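Local atomic coordinates of tRNA (Adenine(22)-N(1))-methyltransferase (Mycoplasma capricolum subsp. capricolum, PDB entry 6QE6), a protein that probably methylates N1 of adenine 22 in tRNA, using S-adenosyl-L-methionine as methyl donor, and binds the product S-adenosyl-L-homocysteine. Residues 130-135 against 175-180. Sequence-based numbering, arbitrary orientation.
Sequences KISNYI and NKNKYS
A bend at chi3 (62°) in the otherwise extended chain of K176 carries its ammonium NZ to the carbonyl O of I131, where it donates a 2.9 Å hydrogen bond, tilted from the carbonyl plane. Lysine suits this place because its long methylene chain can pass the Y134 ring, K176 CD lying 3.9 Å from Y134 CE2, before its charge reaches D127 in a salt bridge. The Y134 hydroxyl bonds to the same carboxylate, while I131 CG2 packs on one face of the ring. The backbone N of K176 donates to S132 O at 3.1 Å. Here neighbouring strands 133-138 and 168-175 of the Rossmann-like methyltransferase sheet meet: N133 and N175 form an antiparallel, non-hydrogen-bonded pair, and a type I turn runs from N175 to K178. A first torsion of -178° swings the N175 amide away from its own backbone N; asparagine's single methylene lets OD1 accept from N177 N, 3.1 Å off and above the carbonyl plane, an Asx turn. N133 and N175 run side by side, amide planes 53° apart, their OD1 acceptors 3.1 Å from each other, while N133 ND2 donates to D108 O. A water accepts from the amide of exposed N177 and hydrogen-bonds to S132 OG.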
loop_
_atom_site.group_PDB
_atom_site.type_symbol
_atom_site.label_atom_id
_atom_site.label_comp_id
_atom_site.label_asym_id
_atom_site.label_seq_id
_atom_site.Cartn_x
_atom_site.Cartn_y
_atom_site.Cartn_z
ATOM N N LYS A 130 -2.919 18.588 2.221
ATOM C CA LYS A 130 -1.712 18.730 1.413
ATOM C C LYS A 130 -1.443 17.524 0.518
ATOM O O LYS A 130 -0.675 17.642 -0.443
ATOM C CB LYS A 130 -0.498 18.946 2.311
ATOM C CG LYS A 130 -0.489 20.269 3.057
ATOM C CD LYS A 130 0.725 20.354 3.939
ATOM C CE LYS A 130 0.874 21.728 4.528
ATOM N NZ LYS A 130 2.154 21.872 5.269
ATOM N N ILE A 131 -2.038 16.368 0.807
ATOM C CA ILE A 131 -1.711 15.114 0.130
ATOM C C ILE A 131 -2.755 14.825 -0.938
ATOM O O ILE A 131 -3.961 14.831 -0.655
ATOM C CB ILE A 131 -1.639 13.949 1.130
ATOM C CG1 ILE A 131 -0.527 14.188 2.147
ATOM C CG2 ILE A 131 -1.505 12.643 0.385
ATOM C CD1 ILE A 131 -0.840 13.611 3.504
ATOM N N SER A 132 -2.300 14.527 -2.157
ATOM C CA SER A 132 -3.226 14.267 -3.255
ATOM C C SER A 132 -3.436 12.789 -3.560
ATOM O O SER A 132 -4.513 12.430 -4.029
ATOM C CB SER A 132 -2.751 14.973 -4.534
ATOM O OG SER A 132 -3.176 16.322 -4.540
ATOM N N ASN A 133 -2.434 11.932 -3.355
ATOM C CA ASN A 133 -2.522 10.535 -3.756
ATOM C C ASN A 133 -1.697 9.680 -2.812
ATOM O O ASN A 133 -0.672 10.118 -2.294
ATOM C CB ASN A 133 -2.000 10.263 -5.166
ATOM C CG ASN A 133 -2.683 11.077 -6.211
ATOM O OD1 ASN A 133 -3.755 10.712 -6.701
ATOM N ND2 ASN A 133 -2.055 12.184 -6.590
ATOM N N TYR A 134 -2.152 8.451 -2.607
ATOM C CA TYR A 134 -1.382 7.450 -1.900
ATOM C C TYR A 134 -1.045 6.336 -2.866
ATOM O O TYR A 134 -1.879 5.945 -3.689
ATOM C CB TYR A 134 -2.148 6.872 -0.710
ATOM C CG TYR A 134 -2.344 7.861 0.402
ATOM C CD1 TYR A 134 -1.371 8.028 1.381
ATOM C CD2 TYR A 134 -3.495 8.644 0.468
ATOM C CE1 TYR A 134 -1.535 8.937 2.392
ATOM C CE2 TYR A 134 -3.670 9.552 1.483
ATOM C CZ TYR A 134 -2.694 9.697 2.441
ATOM O OH TYR A 134 -2.870 10.602 3.458
ATOM N N ILE A 135 0.178 5.837 -2.770
ATOM C CA ILE A 135 0.500 4.507 -3.261
ATOM C C ILE A 135 0.938 3.689 -2.061
ATOM O O ILE A 135 1.933 4.021 -1.405
ATOM C CB ILE A 135 1.582 4.528 -4.346
ATOM C CG1 ILE A 135 1.181 5.499 -5.463
ATOM C CG2 ILE A 135 1.838 3.096 -4.855
ATOM C CD1 ILE A 135 2.278 5.757 -6.432
ATOM N N ASN A 175 -6.480 7.896 -5.376
ATOM C CA ASN A 175 -6.518 9.250 -5.925
ATOM C C ASN A 175 -7.633 10.028 -5.238
ATOM O O ASN A 175 -8.815 9.833 -5.553
ATOM C CB ASN A 175 -6.748 9.229 -7.436
ATOM C CG ASN A 175 -6.744 10.636 -8.054
ATOM O OD1 ASN A 175 -6.588 11.640 -7.349
ATOM N ND2 ASN A 175 -6.897 10.707 -9.381
ATOM N N LYS A 176 -7.247 10.943 -4.339
ATOM C CA LYS A 176 -8.217 11.656 -3.514
ATOM C C LYS A 176 -9.028 12.668 -4.304
ATOM O O LYS A 176 -10.082 13.105 -3.830
ATOM C CB LYS A 176 -7.516 12.360 -2.347
ATOM C CG LYS A 176 -6.866 11.401 -1.360
ATOM C CD LYS A 176 -5.937 12.136 -0.415
ATOM C CE LYS A 176 -6.718 13.147 0.411
ATOM N NZ LYS A 176 -5.818 13.871 1.350
ATOM N N ASN A 177 -8.590 13.025 -5.503
ATOM C CA ASN A 177 -9.279 14.039 -6.282
ATOM C C ASN A 177 -10.276 13.448 -7.266
ATOM O O ASN A 177 -10.843 14.188 -8.082
ATOM C CB ASN A 177 -8.256 14.915 -7.002
ATOM C CG ASN A 177 -7.522 15.816 -6.042
ATOM O OD1 ASN A 177 -8.137 16.650 -5.360
ATOM N ND2 ASN A 177 -6.203 15.636 -5.947
ATOM N N LYS A 178 -10.495 12.139 -7.217
ATOM C CA LYS A 178 -11.526 11.506 -8.013
ATOM C C LYS A 178 -12.416 10.678 -7.095
ATOM O O LYS A 178 -12.004 10.263 -6.007
ATOM C CB LYS A 178 -10.926 10.671 -9.145
ATOM C CG LYS A 178 -10.229 11.519 -10.211
ATOM C CD LYS A 178 -9.960 10.725 -11.489
ATOM C CE LYS A 178 -9.328 11.605 -12.578
ATOM N NZ LYS A 178 -7.862 11.315 -12.834
ATOM N N TYR A 179 -13.665 10.512 -7.525
ATOM C CA TYR A 179 -14.679 9.817 -6.755
ATOM C C TYR A 179 -14.405 8.320 -6.686
ATOM O O TYR A 179 -13.913 7.704 -7.637
ATOM C CB TYR A 179 -16.059 10.049 -7.384
ATOM C CG TYR A 179 -16.624 11.419 -7.098
ATOM C CD1 TYR A 179 -16.465 12.002 -5.844
ATOM C CD2 TYR A 179 -17.311 12.136 -8.078
ATOM C CE1 TYR A 179 -16.968 13.268 -5.574
ATOM C CE2 TYR A 179 -17.832 13.396 -7.812
ATOM C CZ TYR A 179 -17.659 13.956 -6.558
ATOM O OH TYR A 179 -18.164 15.203 -6.265
ATOM N N SER A 180 -14.770 7.726 -5.551
ATOM C CA SER A 180 -14.746 6.275 -5.430
ATOM C C SER A 180 -15.661 5.624 -6.458
ATOM O O SER A 180 -16.809 6.048 -6.647
ATOM C CB SER A 180 -15.193 5.845 -4.040
ATOM O OG SER A 180 -15.600 4.487 -4.086
HETATM O O HOH W 1 -5.406 17.666 -3.614
#